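Local coordinates for protein unsaturated glucuronyl hydrolase (Streptococcus agalactiae, PDB 2ZZR) that hydrolyses unsaturated hyaluronan, chondroitin and heparin disaccharides, releasing the unsaturated uronic acid from sulfated and other glycosaminoglycan fragments, at residues E30-E33 with K34-Q38; C312-H315 with E316-Y320. One frame throughout, in Å; residues are numbered along the deposited sequence.

Contact 1 (E30-E33 with K34-Q38)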
loop_
_atom_site.group_PDB
_atom_site.type_symbol
_atom_site.label_atom_id
_atom_site.label_comp_id
_atom_site.label_asym_id
_atom_site.label_seq_id
_atom_site.Cartn_x
_atom_site.Cartn_y
_atom_site.Cartn_z
ATOM N N GLU A 30 -21.156 9.283 2.443
ATOM C CA GLU A 30 -20.918 10.357 3.410
ATOM C C GLU A 30 -19.455 10.418 3.868
ATOM O O GLU A 30 -18.907 11.513 4.061
ATOM C CB GLU A 30 -21.898 10.266 4.582
ATOM C CG GLU A 30 -23.313 10.689 4.159
ATOM C CD GLU A 30 -24.346 10.677 5.272
ATOM O OE1 GLU A 30 -24.058 10.188 6.385
ATOM O OE2 GLU A 30 -25.474 11.155 5.017
ATOM N N ALA A 31 -18.823 9.250 4.005
ATOM C CA ALA A 31 -17.384 9.178 4.309
ATOM C C ALA A 31 -16.543 9.766 3.174
ATOM O O ALA A 31 -15.572 10.503 3.417
ATOM C CB ALA A 31 -16.965 7.737 4.614
ATOM N N ILE A 32 -16.913 9.442 1.934
ATOM C CA ILE A 32 -16.240 9.992 0.760
ATOM C C ILE A 32 -16.392 11.511 0.720
ATOM O O ILE A 32 -15.421 12.241 0.485
ATOM C CB ILE A 32 -16.770 9.379 -0.562
ATOM C CG1 ILE A 32 -16.347 7.907 -0.680
ATOM C CG2 ILE A 32 -16.255 10.162 -1.764
ATOM C CD1 ILE A 32 -16.996 7.160 -1.852
ATOM N N GLU A 33 -17.613 11.984 0.960
ATOM C CA GLU A 33 -17.878 13.416 0.899
ATOM C C GLU A 33 -17.127 14.199 1.978
ATOM O O GLU A 33 -16.604 15.275 1.695
ATOM C CB GLU A 33 -19.384 13.692 0.910
ATOM C CG GLU A 33 -20.013 13.423 -0.452
ATOM C CD GLU A 33 -21.530 13.346 -0.436
ATOM O OE1 GLU A 33 -22.143 13.413 0.653
ATOM O OE2 GLU A 33 -22.111 13.202 -1.533
ATOM N N LYS A 34 -17.035 13.637 3.185
ATOM C CA LYS A 34 -16.254 14.241 4.273
ATOM C C LYS A 34 -14.762 14.305 3.911
ATOM O O LYS A 34 -14.105 15.319 4.149
ATOM C CB LYS A 34 -16.471 13.494 5.594
ATOM C CG LYS A 34 -15.914 14.216 6.836
ATOM C CD LYS A 34 -16.286 13.518 8.137
ATOM C CE LYS A 34 -15.529 12.210 8.318
ATOM N NZ LYS A 34 -15.707 11.642 9.675
ATOM N N ALA A 35 -14.239 13.227 3.324
ATOM C CA ALA A 35 -12.851 13.205 2.854
ATOM C C ALA A 35 -12.601 14.266 1.783
ATOM O O ALA A 35 -11.583 14.967 1.819
ATOM C CB ALA A 35 -12.479 11.810 2.328
ATOM N N LEU A 36 -13.533 14.395 0.840
ATOM C CA LEU A 36 -13.393 15.365 -0.248
ATOM C C LEU A 36 -13.396 16.818 0.231
ATOM O O LEU A 36 -12.663 17.646 -0.308
ATOM C CB LEU A 36 -14.452 15.137 -1.332
ATOM C CG LEU A 36 -13.936 14.341 -2.535
ATOM C CD1 LEU A 36 -13.332 12.983 -2.129
ATOM C CD2 LEU A 36 -15.024 14.160 -3.584
ATOM N N LYS A 37 -14.199 17.111 1.250
ATOM C CA LYS A 37 -14.204 18.438 1.877
ATOM C C LYS A 37 -12.808 18.794 2.391
ATOM O O LYS A 37 -12.339 19.919 2.204
ATOM C CB LYS A 37 -15.220 18.500 3.014
ATOM C CG LYS A 37 -16.666 18.604 2.544
ATOM C CD LYS A 37 -17.611 18.542 3.716
ATOM C CE LYS A 37 -19.060 18.494 3.255
ATOM N NZ LYS A 37 -19.961 18.338 4.430
ATOM N N GLN A 38 -12.140 17.822 3.014
ATOM C CA GLN A 38 -10.757 18.009 3.463
ATOM C C GLN A 38 -9.786 18.152 2.289
ATOM O O GLN A 38 -8.880 18.982 2.333
ATOM C CB GLN A 38 -10.316 16.874 4.399
ATOM C CG GLN A 38 -8.988 17.153 5.133
ATOM C CD GLN A 38 -9.033 18.446 5.939
ATOM O OE1 GLN A 38 -9.781 18.554 6.913
ATOM N NE2 GLN A 38 -8.231 19.432 5.533
#

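Contact 2 (C312-H315 with E316-Y320)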
loop_
_atom_site.group_PDB
_atom_site.type_symbol
_atom_site.label_atom_id
_atom_site.label_comp_id
_atom_site.label_asym_id
_atom_site.label_seq_id
_atom_site.Cartn_x
_atom_site.Cartn_y
_atom_site.Cartn_z
ATOM N N CYS A 312 -8.043 -2.717 1.461
ATOM C CA CYS A 312 -7.866 -2.748 -0.002
ATOM C C CYS A 312 -7.450 -4.135 -0.487
ATOM O O CYS A 312 -7.980 -4.632 -1.494
ATOM C CB CYS A 312 -6.846 -1.698 -0.460
ATOM S SG CYS A 312 -7.383 -0.004 -0.160
ATOM N N GLY A 313 -6.519 -4.755 0.244
ATOM C CA GLY A 313 -6.019 -6.094 -0.097
ATOM C C GLY A 313 -7.096 -7.163 -0.034
ATOM O O GLY A 313 -7.201 -8.008 -0.926
ATOM N N ILE A 314 -7.893 -7.133 1.025
ATOM C CA ILE A 314 -8.980 -8.096 1.191
ATOM C C ILE A 314 -10.017 -7.884 0.075
ATOM O O ILE A 314 -10.465 -8.844 -0.564
ATOM C CB ILE A 314 -9.629 -7.988 2.598
ATOM C CG1 ILE A 314 -8.622 -8.401 3.686
ATOM C CG2 ILE A 314 -10.890 -8.862 2.689
ATOM C CD1 ILE A 314 -9.076 -8.055 5.098
ATOM N N HIS A 315 -10.372 -6.623 -0.172
ATOM C CA HIS A 315 -11.322 -6.292 -1.233
ATOM C C HIS A 315 -10.854 -6.844 -2.581
ATOM O O HIS A 315 -11.632 -7.466 -3.320
ATOM C CB HIS A 315 -11.531 -4.774 -1.316
ATOM C CG HIS A 315 -12.527 -4.366 -2.359
ATOM N ND1 HIS A 315 -13.867 -4.192 -2.088
ATOM C CD2 HIS A 315 -12.372 -4.114 -3.678
ATOM C CE1 HIS A 315 -14.495 -3.848 -3.199
ATOM N NE2 HIS A 315 -13.611 -3.796 -4.179
ATOM N N GLU A 316 -9.578 -6.626 -2.886
ATOM C CA GLU A 316 -8.984 -7.130 -4.124
ATOM C C GLU A 316 -9.027 -8.658 -4.244
ATOM O O GLU A 316 -9.483 -9.189 -5.260
ATOM C CB GLU A 316 -7.549 -6.613 -4.281
ATOM C CG GLU A 316 -6.894 -6.969 -5.620
ATOM C CD GLU A 316 -7.652 -6.403 -6.825
ATOM O OE1 GLU A 316 -7.515 -6.989 -7.921
ATOM O OE2 GLU A 316 -8.372 -5.379 -6.680
ATOM N N MET A 317 -8.556 -9.359 -3.214
ATOM C CA MET A 317 -8.507 -10.826 -3.253
ATOM C C MET A 317 -9.891 -11.456 -3.423
ATOM O O MET A 317 -10.032 -12.487 -4.084
ATOM C CB MET A 317 -7.852 -11.383 -1.993
ATOM C CG MET A 317 -7.557 -12.891 -2.059
ATOM S SD MET A 317 -6.000 -13.294 -2.889
ATOM C CE MET A 317 -6.512 -13.355 -4.601
ATOM N N LEU A 318 -10.897 -10.826 -2.818
ATOM C CA LEU A 318 -12.276 -11.318 -2.847
ATOM C C LEU A 318 -12.866 -11.347 -4.251
ATOM O O LEU A 318 -13.850 -12.050 -4.509
ATOM C CB LEU A 318 -13.163 -10.483 -1.916
ATOM C CG LEU A 318 -13.581 -11.084 -0.564
ATOM C CD1 LEU A 318 -12.639 -12.177 -0.045
ATOM C CD2 LEU A 318 -13.783 -9.983 0.466
ATOM N N LYS A 319 -12.263 -10.588 -5.164
ATOM C CA LYS A 319 -12.675 -10.631 -6.574
ATOM C C LYS A 319 -12.411 -12.009 -7.183
ATOM O O LYS A 319 -13.091 -12.414 -8.131
ATOM C CB LYS A 319 -11.936 -9.577 -7.403
ATOM C CG LYS A 319 -12.241 -8.154 -7.014
ATOM C CD LYS A 319 -11.347 -7.193 -7.757
ATOM C CE LYS A 319 -11.619 -5.753 -7.338
ATOM N NZ LYS A 319 -10.698 -4.824 -8.064
ATOM N N TYR A 320 -11.443 -12.731 -6.617
ATOM C CA TYR A 320 -10.931 -13.971 -7.200
ATOM C C TYR A 320 -11.179 -15.204 -6.347
ATOM O O TYR A 320 -11.257 -16.319 -6.872
ATOM C CB TYR A 320 -9.428 -13.844 -7.469
ATOM C CG TYR A 320 -9.098 -12.651 -8.321
ATOM C CD1 TYR A 320 -8.595 -11.478 -7.752
ATOM C CD2 TYR A 320 -9.324 -12.679 -9.697
ATOM C CE1 TYR A 320 -8.312 -10.367 -8.538
ATOM C CE2 TYR A 320 -9.046 -11.571 -10.487
ATOM C CZ TYR A 320 -8.540 -10.427 -9.902
ATOM O OH TYR A 320 -8.274 -9.339 -10.702
#

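Contact 1 (E30-E33 with K34-Q38)
Ile32 and Leu36 touch across one helical turn, and the flat groups of this contact are peptide C=O groups, each receiving an N-H from four residues on. The oxygen of Ile32 accepts Leu36 N at 2.9 Å, with the donor tilted 17° from the carbonyl plane. The same oxygen is approached by Leu36 CD1 at 3.4 Å. The oxygen of Glu33 receives Lys37 N at 3.1 Å, and Lys37 CG lies 3.4 Å from that Glu33 O. Lys34 N bonds to Glu30 O and Ala35 N to Ala31 O, each at 3.0 Å. The CB of Ala35 rests 3.5 Å from Ile32 O. The one flat side group with a named partner is the Glu33 carboxylate, whose OE2 is hydrogen-bonded to Tyr83 OH.

One side-chain pair adds apolar contact. Ile32 and Leu36 lie side by side and point the same way, with CG2 of Ile32 4.1 Å from CD1 of Leu36. With CG1 of Ile32 beside the backbone N (chi1 -69°), CG2 stands anti to that N, on the carbonyl side, where it meets Leu36.

The polar ends of Glu33 and Lys34 bond outside the turn. Lys34 bends at chi3, and its NZ makes hydrogen bonds to Asn349 OD1 and Ser347 OG.

Ile32 and Leu36 pack on helix 70-84, and Ala31 and Ile32 on helix 376-390. These are regular i to i+4 turns of an alpha-helix with a buried apolar side. Such packing of long helices is characteristic of the alpha/alpha barrel of glycoside hydrolase family 88.

Contact 2 (C312-H315 with E316-Y320)
Apolar contact comes from two pairs, His315 with Lys319 and Ile314 with Leu318. The Lys319 chain passes obliquely by the His315 ring, with CE 4.1 Å from His315 CD2. Ile314 and Leu318 run side by side in the same direction. CG2 of Ile314 comes within 3.8 Å of CD2 of Leu318, but this pair is doubtful because Leu318 has two deposited conformers.

Polar side-chain contact comes from Lys319, whose NZ turns back to Glu316, three residues earlier. Lys319 NZ forms a salt bridge with Glu316 OE2 at 2.8 Å, on the syn side and 26° out of the carboxylate plane. A bend in Glu316 at chi2 (60°) and the extended Lys319 chain bring these two atoms together. OE2 also makes a salt bridge to Arg388. Two cations on one carboxylate oxygen would probably favour its charged form.

Three i to i+4 backbone bonds join the segments. Glu316 N meets Cys312 O at 2.9 Å, Met317 N meets Gly313 O at 3.0 Å, and Leu318 N meets Ile314 O at 3.0 Å. Beyond them, within 316-320, two bonds span three residues: Lys319 N to Glu316 O and Tyr320 N to Met317 O.

Three helices flank this part of helix 304-318. Cys312 and His315 touch helix 376-390, and Ile314 and Leu318 meet Met335 of helix 328-346. Met317 rests on Tyr259 of helix 245-262, and the rings of Tyr320 and Tyr259 meet edge-to-face.

How the contacts relate
Contact 1 and contact 2 are separate turns of two helices, 25-46 and 304-318. Their centres are 23 Å apart and their nearest atoms about 11 Å apart, so they do not touch. Helix 376-390 joins them indirectly. It meets contact 1 through Tyr382, Leu386 and Tyr390, and contact 2 through Glu384, Arg388 and Phe389. The centre of contact 1 lies farther from the chain centre, about 21 Å against 13 Å, and away from the annotated sites. Contact 2 lies nearer to probable substrate-binding residues. The side chain of Cys312 is about 9 Å from that of Trp250 and about 11 Å from that of Arg246, both probably substrate-binding residues.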